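Local coordinates for BLUF domain-containing protein (Acinetobacter baumannii, PDB 6W6Z) that probably senses blue light through a bound flavin, acting as a BLUF-domain photoreceptor, at residues A[17-22]-A[138-143]; A[48-53]-A[123-128]; A[62-67]-A[74-79]; A[98-103]-A[133-138]. One frame throughout, in Å; residues are numbered along the deposited sequence.

Interaction 1. Residues A[17-22]-A[138-143]; sequences DLLQDL and TKMNTV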
# COMPACT_ATOMS: atom_id res chain seq x y z
N ASP A 17 -3.87 11.74 14.65
CA ASP A 17 -4.56 12.27 13.45
C ASP A 17 -4.31 11.32 12.25
O ASP A 17 -3.54 11.68 11.31
CB ASP A 17 -4.22 13.73 13.18
CG ASP A 17 -5.26 14.37 12.25
OD1 ASP A 17 -6.16 13.61 11.71
OD2 ASP A 17 -5.18 15.59 12.07
N LEU A 18 -5.01 10.19 12.25
CA LEU A 18 -4.93 9.16 11.18
C LEU A 18 -5.40 9.77 9.86
O LEU A 18 -4.78 9.52 8.84
CB LEU A 18 -5.81 7.97 11.56
CG LEU A 18 -5.95 6.90 10.49
CD1 LEU A 18 -4.58 6.38 10.07
CD2 LEU A 18 -6.83 5.78 10.97
N LEU A 19 -6.51 10.51 9.85
CA LEU A 19 -7.08 11.01 8.57
C LEU A 19 -6.04 11.88 7.87
O LEU A 19 -5.83 11.75 6.64
CB LEU A 19 -8.36 11.77 8.90
CG LEU A 19 -9.04 12.39 7.70
CD1 LEU A 19 -9.32 11.32 6.63
CD2 LEU A 19 -10.29 13.12 8.13
N GLN A 20 -5.37 12.76 8.61
CA GLN A 20 -4.38 13.66 7.93
C GLN A 20 -3.20 12.81 7.44
O GLN A 20 -2.66 13.09 6.35
CB GLN A 20 -3.89 14.77 8.87
CG GLN A 20 -3.04 15.80 8.15
CD GLN A 20 -2.57 16.95 9.01
OE1 GLN A 20 -2.70 16.95 10.23
NE2 GLN A 20 -1.98 17.94 8.37
N ASP A 21 -2.80 11.81 8.21
CA ASP A 21 -1.65 10.93 7.82
C ASP A 21 -1.96 10.18 6.53
O ASP A 21 -1.13 10.21 5.62
CB ASP A 21 -1.26 9.95 8.92
CG ASP A 21 -0.40 10.54 10.03
OD1 ASP A 21 0.01 11.69 9.89
OD2 ASP A 21 -0.13 9.80 11.01
N LEU A 22 -3.15 9.60 6.42
CA LEU A 22 -3.55 8.85 5.20
C LEU A 22 -3.60 9.82 4.01
O LEU A 22 -3.09 9.47 2.96
CB LEU A 22 -4.92 8.19 5.44
CG LEU A 22 -4.93 7.08 6.49
CD1 LEU A 22 -6.35 6.62 6.75
CD2 LEU A 22 -4.11 5.89 6.05
N THR A 138 -11.02 3.61 -2.60
CA THR A 138 -11.57 4.50 -1.54
C THR A 138 -11.14 5.94 -1.83
O THR A 138 -9.91 6.23 -1.80
CB THR A 138 -11.13 4.03 -0.15
OG1 THR A 138 -11.56 2.67 0.01
CG2 THR A 138 -11.64 4.92 0.96
N LYS A 139 -12.09 6.84 -2.10
CA LYS A 139 -11.76 8.27 -2.37
C LYS A 139 -11.41 8.94 -1.05
O LYS A 139 -12.14 8.67 -0.06
CB LYS A 139 -12.95 8.99 -3.02
N MET A 140 -10.38 9.80 -1.01
CA MET A 140 -9.92 10.43 0.26
C MET A 140 -9.81 11.97 0.22
O MET A 140 -9.46 12.55 1.30
CB MET A 140 -8.57 9.83 0.63
CG MET A 140 -8.73 8.38 1.05
SD MET A 140 -9.74 8.18 2.55
CE MET A 140 -8.55 8.71 3.79
N ASN A 141 -10.10 12.63 -0.90
CA ASN A 141 -10.10 14.12 -0.97
C ASN A 141 -8.71 14.63 -0.58
O ASN A 141 -8.55 15.19 0.52
CB ASN A 141 -11.09 14.79 -0.01
CG ASN A 141 -12.54 14.50 -0.33
OD1 ASN A 141 -12.98 14.68 -1.45
ND2 ASN A 141 -13.28 14.05 0.67
N THR A 142 -7.72 14.36 -1.41
CA THR A 142 -6.32 14.76 -1.15
C THR A 142 -6.07 16.04 -1.95
O THR A 142 -6.62 16.17 -3.07
CB THR A 142 -5.34 13.63 -1.49
OG1 THR A 142 -5.52 13.25 -2.86
CG2 THR A 142 -5.54 12.41 -0.62
N VAL A 143 -5.27 16.95 -1.38
CA VAL A 143 -4.86 18.22 -2.03
C VAL A 143 -4.26 17.84 -3.40
O VAL A 143 -3.82 16.67 -3.55
CB VAL A 143 -3.96 18.99 -1.04
CG1 VAL A 143 -2.47 18.76 -1.24
CG2 VAL A 143 -4.31 20.46 -1.00

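Interaction 2. Residues A[48-53]-A[123-128]; sequences AFFQCL and QNLKFF. With FMN (flavin mononucleotide), chain B.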
# COMPACT_ATOMS: atom_id res chain seq x y z
N ALA A 48 -3.09 -0.98 10.39
CA ALA A 48 -1.97 -1.61 9.66
C ALA A 48 -2.10 -1.34 8.17
O ALA A 48 -3.22 -1.03 7.71
CB ALA A 48 -1.93 -3.10 9.95
N PHE A 49 -0.98 -1.42 7.47
CA PHE A 49 -0.90 -1.21 6.01
C PHE A 49 -0.45 -2.48 5.30
O PHE A 49 0.32 -3.30 5.79
CB PHE A 49 0.09 -0.10 5.69
CG PHE A 49 -0.25 1.25 6.21
CD1 PHE A 49 -1.19 2.05 5.56
CD2 PHE A 49 0.43 1.78 7.31
CE1 PHE A 49 -1.44 3.34 6.00
CE2 PHE A 49 0.13 3.05 7.77
CZ PHE A 49 -0.79 3.84 7.10
N PHE A 50 -0.82 -2.56 4.04
CA PHE A 50 -0.24 -3.49 3.07
C PHE A 50 0.05 -2.63 1.86
O PHE A 50 -0.84 -1.83 1.53
CB PHE A 50 -1.16 -4.66 2.74
CG PHE A 50 -0.67 -5.44 1.54
CD1 PHE A 50 -0.89 -4.99 0.23
CD2 PHE A 50 0.14 -6.55 1.72
CE1 PHE A 50 -0.38 -5.69 -0.86
CE2 PHE A 50 0.64 -7.26 0.62
CZ PHE A 50 0.40 -6.81 -0.66
N GLN A 51 1.25 -2.70 1.30
CA GLN A 51 1.50 -1.95 0.07
C GLN A 51 2.16 -2.85 -0.96
O GLN A 51 3.04 -3.67 -0.62
CB GLN A 51 2.33 -0.70 0.34
CG GLN A 51 2.37 0.22 -0.85
CD GLN A 51 3.08 1.52 -0.59
OE1 GLN A 51 4.09 1.55 0.13
NE2 GLN A 51 2.54 2.61 -1.13
N CYS A 52 1.81 -2.64 -2.22
CA CYS A 52 2.52 -3.24 -3.36
C CYS A 52 3.01 -2.11 -4.25
O CYS A 52 2.23 -1.18 -4.51
CB CYS A 52 1.56 -4.25 -3.99
SG CYS A 52 1.93 -4.65 -5.71
N LEU A 53 4.32 -2.11 -4.57
CA LEU A 53 4.98 -1.16 -5.48
C LEU A 53 5.37 -1.90 -6.76
O LEU A 53 5.97 -3.00 -6.65
CB LEU A 53 6.22 -0.58 -4.80
CG LEU A 53 6.01 0.08 -3.43
CD1 LEU A 53 7.34 0.42 -2.79
CD2 LEU A 53 5.15 1.33 -3.59
N GLN A 123 1.67 -16.82 -0.01
CA GLN A 123 0.68 -17.60 -0.79
C GLN A 123 -0.66 -16.85 -0.82
O GLN A 123 -1.35 -16.91 -1.84
CB GLN A 123 0.51 -19.00 -0.22
CG GLN A 123 1.76 -19.86 -0.34
CD GLN A 123 2.04 -20.32 -1.76
OE1 GLN A 123 1.21 -20.22 -2.66
NE2 GLN A 123 3.22 -20.88 -1.96
N ASN A 124 -1.02 -16.15 0.24
CA ASN A 124 -2.30 -15.39 0.31
C ASN A 124 -2.36 -14.27 -0.74
O ASN A 124 -3.51 -13.80 -1.03
CB ASN A 124 -2.53 -14.77 1.68
CG ASN A 124 -2.61 -15.79 2.78
OD1 ASN A 124 -2.14 -15.54 3.88
ND2 ASN A 124 -3.27 -16.91 2.50
N LEU A 125 -1.21 -13.79 -1.22
CA LEU A 125 -1.10 -12.62 -2.15
C LEU A 125 -1.72 -12.92 -3.51
O LEU A 125 -2.23 -11.96 -4.12
CB LEU A 125 0.37 -12.20 -2.30
CG LEU A 125 1.07 -11.79 -1.00
CD1 LEU A 125 2.41 -11.15 -1.30
CD2 LEU A 125 0.20 -10.85 -0.16
N LYS A 126 -1.73 -14.18 -3.95
CA LYS A 126 -2.59 -14.64 -5.09
C LYS A 126 -3.94 -13.94 -4.96
O LYS A 126 -4.20 -12.99 -5.75
CB LYS A 126 -2.78 -16.17 -5.11
N PHE A 127 -4.72 -14.31 -3.93
CA PHE A 127 -6.12 -13.85 -3.73
C PHE A 127 -6.14 -12.39 -3.29
O PHE A 127 -7.00 -11.64 -3.78
CB PHE A 127 -6.86 -14.68 -2.68
N PHE A 128 -5.23 -11.99 -2.38
CA PHE A 128 -5.29 -10.63 -1.77
C PHE A 128 -5.00 -9.55 -2.81
O PHE A 128 -5.76 -8.57 -2.83
CB PHE A 128 -4.38 -10.45 -0.57
CG PHE A 128 -4.67 -9.21 0.24
CD1 PHE A 128 -5.90 -9.03 0.86
CD2 PHE A 128 -3.70 -8.23 0.41
CE1 PHE A 128 -6.15 -7.91 1.63
CE2 PHE A 128 -3.95 -7.11 1.19
CZ PHE A 128 -5.16 -6.97 1.82
N1 FMN B . 6.05 7.75 -0.80
C2 FMN B . 6.06 7.61 -2.13
O2 FMN B . 6.76 8.44 -2.80
N3 FMN B . 5.48 6.56 -2.75
C4 FMN B . 4.78 5.63 -2.09
O4 FMN B . 4.22 4.69 -2.66
C4A FMN B . 4.67 5.75 -0.65
N5 FMN B . 3.99 4.90 0.09
C5A FMN B . 4.00 5.06 1.44
C6 FMN B . 3.28 4.16 2.19
C7 FMN B . 3.28 4.24 3.57
C7M FMN B . 2.46 3.24 4.33
C8 FMN B . 3.91 5.38 4.27
C8M FMN B . 3.82 5.45 5.79
C9 FMN B . 4.64 6.28 3.51
C9A FMN B . 4.66 6.17 2.12
N10 FMN B . 5.33 7.09 1.32
C10 FMN B . 5.36 6.88 -0.04
C1' FMN B . 6.04 8.29 1.88
C2' FMN B . 7.53 8.17 2.07
O2' FMN B . 7.78 7.36 3.23
C3' FMN B . 8.09 9.60 2.29
O3' FMN B . 7.30 10.34 3.23
C4' FMN B . 8.07 10.46 1.04
O4' FMN B . 8.74 9.77 -0.03
C5' FMN B . 8.80 11.80 1.29
O5' FMN B . 10.20 11.64 1.61
P FMN B . 11.23 12.91 1.83
O1P FMN B . 11.19 13.12 3.33
O2P FMN B . 12.53 12.35 1.28
O3P FMN B . 10.68 14.10 1.06

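Interaction 3. Residues A[62-67]-A[74-79]; sequences RLFEKI and YNIKWL. With FMN (flavin mononucleotide), chain B.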
# COMPACT_ATOMS: atom_id res chain seq x y z
N ARG A 62 14.89 1.72 -3.89
CA ARG A 62 15.27 3.01 -3.27
C ARG A 62 14.02 3.60 -2.59
O ARG A 62 14.14 4.07 -1.41
CB ARG A 62 15.94 3.88 -4.33
N LEU A 63 12.84 3.47 -3.22
CA LEU A 63 11.58 3.99 -2.62
C LEU A 63 11.29 3.18 -1.36
O LEU A 63 11.07 3.79 -0.34
CB LEU A 63 10.42 3.92 -3.61
CG LEU A 63 9.04 4.20 -3.02
CD1 LEU A 63 8.99 5.57 -2.36
CD2 LEU A 63 7.96 4.12 -4.07
N PHE A 64 11.33 1.84 -1.42
CA PHE A 64 11.10 1.00 -0.22
C PHE A 64 12.05 1.39 0.93
O PHE A 64 11.59 1.38 2.10
CB PHE A 64 11.19 -0.49 -0.58
CG PHE A 64 10.91 -1.41 0.57
CD1 PHE A 64 9.73 -1.28 1.32
CD2 PHE A 64 11.75 -2.46 0.85
CE1 PHE A 64 9.46 -2.14 2.37
CE2 PHE A 64 11.45 -3.36 1.87
CZ PHE A 64 10.31 -3.19 2.63
N GLU A 65 13.35 1.62 0.66
CA GLU A 65 14.36 2.04 1.70
C GLU A 65 13.87 3.31 2.40
O GLU A 65 13.89 3.33 3.63
CB GLU A 65 15.75 2.26 1.09
CG GLU A 65 16.70 1.08 1.28
CD GLU A 65 17.79 0.90 0.23
OE1 GLU A 65 18.11 1.87 -0.48
OE2 GLU A 65 18.32 -0.23 0.11
N LYS A 66 13.35 4.27 1.65
CA LYS A 66 12.76 5.53 2.16
C LYS A 66 11.51 5.24 2.99
O LYS A 66 11.42 5.77 4.10
CB LYS A 66 12.45 6.50 1.01
CG LYS A 66 13.67 6.94 0.22
CD LYS A 66 13.57 8.25 -0.58
CE LYS A 66 12.21 8.57 -1.14
NZ LYS A 66 11.38 9.30 -0.15
N ILE A 67 10.61 4.39 2.49
CA ILE A 67 9.32 4.11 3.19
C ILE A 67 9.65 3.45 4.53
O ILE A 67 8.94 3.71 5.55
CB ILE A 67 8.39 3.24 2.33
CG1 ILE A 67 7.86 4.00 1.11
CG2 ILE A 67 7.28 2.66 3.18
CD1 ILE A 67 7.23 3.09 0.04
N TYR A 74 5.68 1.36 11.43
CA TYR A 74 6.79 0.62 12.08
C TYR A 74 6.53 -0.88 11.96
O TYR A 74 5.45 -1.27 11.43
CB TYR A 74 6.96 1.04 13.55
CG TYR A 74 5.83 0.59 14.44
CD1 TYR A 74 4.61 1.26 14.49
CD2 TYR A 74 6.01 -0.47 15.30
CE1 TYR A 74 3.59 0.81 15.31
CE2 TYR A 74 5.02 -0.90 16.15
CZ TYR A 74 3.79 -0.28 16.13
OH TYR A 74 2.84 -0.76 16.99
N ASN A 75 7.49 -1.71 12.39
CA ASN A 75 7.30 -3.18 12.33
C ASN A 75 7.08 -3.59 10.86
O ASN A 75 6.16 -4.33 10.57
CB ASN A 75 6.10 -3.62 13.17
CG ASN A 75 6.08 -5.09 13.54
OD1 ASN A 75 6.70 -5.48 14.52
ND2 ASN A 75 5.35 -5.92 12.78
N ILE A 76 7.92 -3.12 9.95
CA ILE A 76 7.74 -3.41 8.50
C ILE A 76 8.05 -4.90 8.29
O ILE A 76 9.12 -5.32 8.69
CB ILE A 76 8.59 -2.48 7.59
CG1 ILE A 76 8.04 -1.06 7.43
CG2 ILE A 76 8.75 -3.07 6.20
CD1 ILE A 76 8.05 -0.18 8.65
N LYS A 77 7.13 -5.64 7.68
CA LYS A 77 7.30 -7.05 7.27
C LYS A 77 7.36 -7.14 5.74
O LYS A 77 6.30 -7.16 5.06
CB LYS A 77 6.14 -7.87 7.85
CG LYS A 77 6.16 -9.35 7.51
CD LYS A 77 4.95 -10.08 8.07
CE LYS A 77 5.05 -11.58 7.90
NZ LYS A 77 3.71 -12.21 7.94
N TRP A 78 8.58 -7.27 5.21
CA TRP A 78 8.84 -7.45 3.76
C TRP A 78 8.34 -8.83 3.33
O TRP A 78 8.82 -9.84 3.88
CB TRP A 78 10.33 -7.23 3.50
CG TRP A 78 10.75 -7.28 2.07
CD1 TRP A 78 9.97 -7.29 0.96
CD2 TRP A 78 12.11 -7.20 1.60
NE1 TRP A 78 10.74 -7.28 -0.17
CE2 TRP A 78 12.06 -7.22 0.20
CE3 TRP A 78 13.35 -7.14 2.25
CZ2 TRP A 78 13.23 -7.18 -0.57
CZ3 TRP A 78 14.49 -7.09 1.49
CH2 TRP A 78 14.43 -7.12 0.10
N LEU A 79 7.38 -8.88 2.41
CA LEU A 79 6.78 -10.17 2.02
C LEU A 79 7.51 -10.75 0.82
O LEU A 79 7.87 -11.93 0.86
CB LEU A 79 5.30 -9.96 1.74
CG LEU A 79 4.50 -9.71 3.01
CD1 LEU A 79 3.10 -9.19 2.69
CD2 LEU A 79 4.44 -10.99 3.82
N1 FMN B . 6.05 7.75 -0.80
C2 FMN B . 6.06 7.61 -2.13
O2 FMN B . 6.76 8.44 -2.80
N3 FMN B . 5.48 6.56 -2.75
C4 FMN B . 4.78 5.63 -2.09
O4 FMN B . 4.22 4.69 -2.66
C4A FMN B . 4.67 5.75 -0.65
N5 FMN B . 3.99 4.90 0.09
C5A FMN B . 4.00 5.06 1.44
C6 FMN B . 3.28 4.16 2.19
C7 FMN B . 3.28 4.24 3.57
C7M FMN B . 2.46 3.24 4.33
C8 FMN B . 3.91 5.38 4.27
C8M FMN B . 3.82 5.45 5.79
C9 FMN B . 4.64 6.28 3.51
C9A FMN B . 4.66 6.17 2.12
N10 FMN B . 5.33 7.09 1.32
C10 FMN B . 5.36 6.88 -0.04
C1' FMN B . 6.04 8.29 1.88
C2' FMN B . 7.53 8.17 2.07
O2' FMN B . 7.78 7.36 3.23
C3' FMN B . 8.09 9.60 2.29
O3' FMN B . 7.30 10.34 3.23
C4' FMN B . 8.07 10.46 1.04
O4' FMN B . 8.74 9.77 -0.03
C5' FMN B . 8.80 11.80 1.29
O5' FMN B . 10.20 11.64 1.61
P FMN B . 11.23 12.91 1.83
O1P FMN B . 11.19 13.12 3.33
O2P FMN B . 12.53 12.35 1.28
O3P FMN B . 10.68 14.10 1.06

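Interaction 4. Residues A[98-103]-A[133-138]; sequences QRNTNI and LIAEQT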
# COMPACT_ATOMS: atom_id res chain seq x y z
N GLN A 98 -9.60 0.35 1.32
CA GLN A 98 -9.84 0.07 2.76
C GLN A 98 -10.64 -1.22 2.86
O GLN A 98 -10.91 -1.81 1.85
CB GLN A 98 -10.54 1.26 3.44
CG GLN A 98 -9.66 2.50 3.46
CD GLN A 98 -10.18 3.59 4.37
OE1 GLN A 98 -9.41 4.43 4.86
NE2 GLN A 98 -11.49 3.58 4.59
N ARG A 99 -10.91 -1.66 4.09
CA ARG A 99 -11.71 -2.88 4.37
C ARG A 99 -13.05 -2.81 3.62
O ARG A 99 -13.75 -1.77 3.65
CB ARG A 99 -11.98 -2.96 5.88
CG ARG A 99 -11.28 -4.09 6.60
CD ARG A 99 -11.53 -3.94 8.08
NE ARG A 99 -12.90 -4.20 8.48
CZ ARG A 99 -13.30 -4.20 9.74
NH1 ARG A 99 -12.44 -3.90 10.69
NH2 ARG A 99 -14.57 -4.45 10.04
N ASN A 100 -13.41 -3.91 2.97
CA ASN A 100 -14.69 -4.07 2.26
C ASN A 100 -15.14 -5.49 2.59
O ASN A 100 -14.32 -6.24 3.16
CB ASN A 100 -14.55 -3.80 0.76
CG ASN A 100 -13.69 -4.81 0.02
OD1 ASN A 100 -13.62 -5.98 0.41
ND2 ASN A 100 -13.09 -4.37 -1.07
N THR A 101 -16.37 -5.84 2.22
CA THR A 101 -16.91 -7.17 2.61
C THR A 101 -16.13 -8.29 1.93
O THR A 101 -15.97 -9.31 2.57
CB THR A 101 -18.44 -7.22 2.43
OG1 THR A 101 -18.77 -7.01 1.07
CG2 THR A 101 -19.17 -6.23 3.29
N ASN A 102 -15.69 -8.17 0.67
CA ASN A 102 -14.92 -9.24 0.02
C ASN A 102 -13.65 -9.53 0.84
O ASN A 102 -13.28 -10.69 0.99
CB ASN A 102 -14.47 -8.86 -1.39
CG ASN A 102 -15.44 -9.22 -2.48
OD1 ASN A 102 -16.61 -9.50 -2.22
ND2 ASN A 102 -14.94 -9.19 -3.71
N ILE A 103 -12.97 -8.50 1.34
CA ILE A 103 -11.66 -8.68 2.03
C ILE A 103 -11.95 -9.25 3.41
O ILE A 103 -11.22 -10.11 3.84
CB ILE A 103 -10.90 -7.34 2.08
CG1 ILE A 103 -10.40 -6.97 0.68
CG2 ILE A 103 -9.79 -7.38 3.11
CD1 ILE A 103 -10.03 -5.52 0.52
N LEU A 133 -6.98 -5.35 -6.59
CA LEU A 133 -7.17 -4.94 -8.00
C LEU A 133 -8.67 -4.69 -8.27
O LEU A 133 -8.97 -3.68 -8.90
CB LEU A 133 -6.60 -6.00 -8.93
CG LEU A 133 -6.75 -5.69 -10.42
CD1 LEU A 133 -6.03 -4.39 -10.80
CD2 LEU A 133 -6.23 -6.84 -11.29
N ILE A 134 -9.56 -5.59 -7.85
CA ILE A 134 -11.00 -5.51 -8.24
C ILE A 134 -11.76 -4.55 -7.32
O ILE A 134 -12.78 -4.01 -7.77
CB ILE A 134 -11.67 -6.89 -8.34
CG1 ILE A 134 -11.89 -7.55 -6.97
CG2 ILE A 134 -10.88 -7.77 -9.31
CD1 ILE A 134 -12.62 -8.88 -7.04
N ALA A 135 -11.31 -4.31 -6.09
CA ALA A 135 -11.92 -3.33 -5.16
C ALA A 135 -12.14 -1.97 -5.83
O ALA A 135 -11.29 -1.52 -6.64
CB ALA A 135 -11.06 -3.20 -3.92
N GLU A 136 -13.27 -1.32 -5.51
CA GLU A 136 -13.53 0.11 -5.81
C GLU A 136 -12.48 0.91 -5.03
O GLU A 136 -12.35 0.63 -3.83
CB GLU A 136 -14.93 0.54 -5.34
N GLN A 137 -11.74 1.83 -5.63
CA GLN A 137 -10.81 2.67 -4.86
C GLN A 137 -11.58 3.48 -3.81
O GLN A 137 -12.70 4.00 -4.13
CB GLN A 137 -10.00 3.58 -5.77
CG GLN A 137 -9.30 4.72 -5.02
CD GLN A 137 -8.19 5.23 -5.90
OE1 GLN A 137 -7.03 5.04 -5.61
NE2 GLN A 137 -8.56 5.75 -7.06
N THR A 138 -11.02 3.61 -2.60
CA THR A 138 -11.57 4.50 -1.54
C THR A 138 -11.14 5.94 -1.83
O THR A 138 -9.91 6.23 -1.80
CB THR A 138 -11.13 4.03 -0.15
OG1 THR A 138 -11.56 2.67 0.01
CG2 THR A 138 -11.64 4.92 0.96

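Interaction 1. Residues A[17-22]-A[138-143]
The methyl group of M140 makes the apolar contact, resting between two leucines one turn apart on helix 18-36. M140 CE lies 3.9 Å from L19 CD1 and 4.0 Å from L22 CB, so a single carbon meets a branch end on one leucine and the root of the side chain on the other. M140 is bent at both chi2 (-64°) and chi3 (-75°), which folds the thioether back and delivers its methyl to the helix. L22 is the buried partner; its branches run on toward Y44 and Y96, and M140 itself also packs on L26 and Y96. The loop after helix 125-134 is thereby laid along the first turns of the long helix packed on one face of the BLUF sheet, which carries E28 and N33, two of the residues that bind the flavin. The polar interactions lie within the helix start and beside the loop. D17 is the N-cap of helix 18-36: its OD1 accepts a weak bond from Q20 N at 3.3 Å, supplementing the first backbone turn, where D21 N reaches D17 O at 3.2 Å. On the loop, the carbonyl oxygen of N141 receives R23 NH1, and T142 extends the line of packing to T27 and R30 further along the helix.

Interaction 2. Residues A[48-53]-A[123-128]
F50 has the most surface buried here, its ring meeting F128 and L125 of the helix that runs to residue 134. With F128 it forms a T-shaped pair: the planes stand at 88°, the centroids are 5.2 Å apart, and the edge of F128 is directed at the face of F50. CE2 of F128 does the touching. It sits 3.7 Å from F50 CG, over the inner rim of the ring and not its centre. Both phenylalanines have CG anti to the backbone N (F50 chi1 168°, F128 chi1 -166°), and the side chains run past one another in opposite directions. L125, one turn earlier on the helix, meets the far end of the same ring obliquely, with CD2 3.7 Å from F50 CE2. Beyond the pair, F128 makes a second edge-to-face contact with Y43, while P117 and C6 also pack on F50. The neighbours of F50 on strand 48-54 lead the other way, into the flavin pocket. Q51 NE2 donates to FMN N5 at 3.0 Å and only weakly to O4, while its OE1 is hydrogen-bonded to Y7 OH; F49 holds the C7M methyl over the centre of its ring. The contact with the helix is thus wholly apolar and aromatic, resting on C-H to pi-face attraction and shape, whereas the polar side chain of Q51 is directed at the flavin and Y7, the strand standing between the flavin and helix 125-134.

Interaction 3. Residues A[62-67]-A[74-79]
The last turns of helix 57-67 pack against residues 74-79 of strand 73-83, with the CA atoms of F64 and W78, the closest between the two segments, 9.6 Å apart. From the helix, F64 supplies the contact. Its CG is anti to the backbone N (chi1 -178°), which extends the ring straight out from the helix toward the sheet. The leading atoms, CE2 and CZ, enter between two residues on the same side of the strand: CE2 stands 3.9 Å from W78 CD2, above the indole face and displaced toward its rim, and CZ lies 3.9 Å from the I76 CG2 methyl. The pair with W78 is edge-to-face but tilted, the planes meeting at 56°. Y7 and L5 of the adjacent strand also pack on F64, and the indole NE1 is bonded to T81 OG1. Other side chains of the helix serve the flavin: K66 NZ donates to FMN O4' at 2.7 Å, L63 CD1 comes within 3.6 Å of FMN C2, and I67 CD1 lies 3.7 Å from FMN N5. Packed on the sheet through F64, L63 and I67, this helix is one of the two that flank the flavin in the ferredoxin-like BLUF fold.

Interaction 4. Residues A[98-103]-A[133-138]
Three amides of residues 98-103 meet residues 133-138 in two ways. The T138 CG2 methyl lies over a face of the Q98 amide, 3.9 Å from both CD and NE2, and the two side chains cross at about a right angle. N100 and N102 instead touch through their amide nitrogens: ND2 of N100 is 3.7 Å from A135 CB, and ND2 of N102 is 4.1 Å from I134 CD1, a looser contact. Each amide is also engaged elsewhere: Q98 OE1 with Y96 OH, N102 ND2 with E131 OE2. N100 is the N-cap of helix 101-109, its OD1 taking I103 N at 2.8 Å nearly in line with the C=O bond; chi1 of 67° places the amide between its own backbone N and carbonyl carbon, where it can cap. Across the contact there is one weak bond, from Q98 N to T138 OG1 at 3.3 Å. The two segments run roughly antiparallel, their end-to-end directions 145° apart. Helix 125-134 ends just before A135, and the chain then follows strand 95-98, where T138 bonds to Y96 by its backbone and Q137 OE1 accepts from Y96 N, while I103, in the first turn of helix 101-109, packs on V97, Y43 and F128.

Overall arrangement
Interactions 2 and 3 pack helices on the five-stranded mixed sheet, while interactions 1 and 4 fasten the chain after helix 125-134 to helix 18-36 and to the start of helix 101-109. Interaction 3 closes locally, between segments only seven residues apart, and is nested in the loop closed by interaction 2; interactions 2 and 4 alternate along the chain and both use helix 125-134, with F128 packing on I103. Interaction 1 encloses all the others and shares T138 with interaction 4, their centres about 16 Å apart. Interactions 2 and 3, about 14 Å apart between centres, both reach the flavin, and Q51 touches I67 between them. L22 on F49 joins interactions 1 and 2, putting flavin side and C-terminal tail in continuous packing contact.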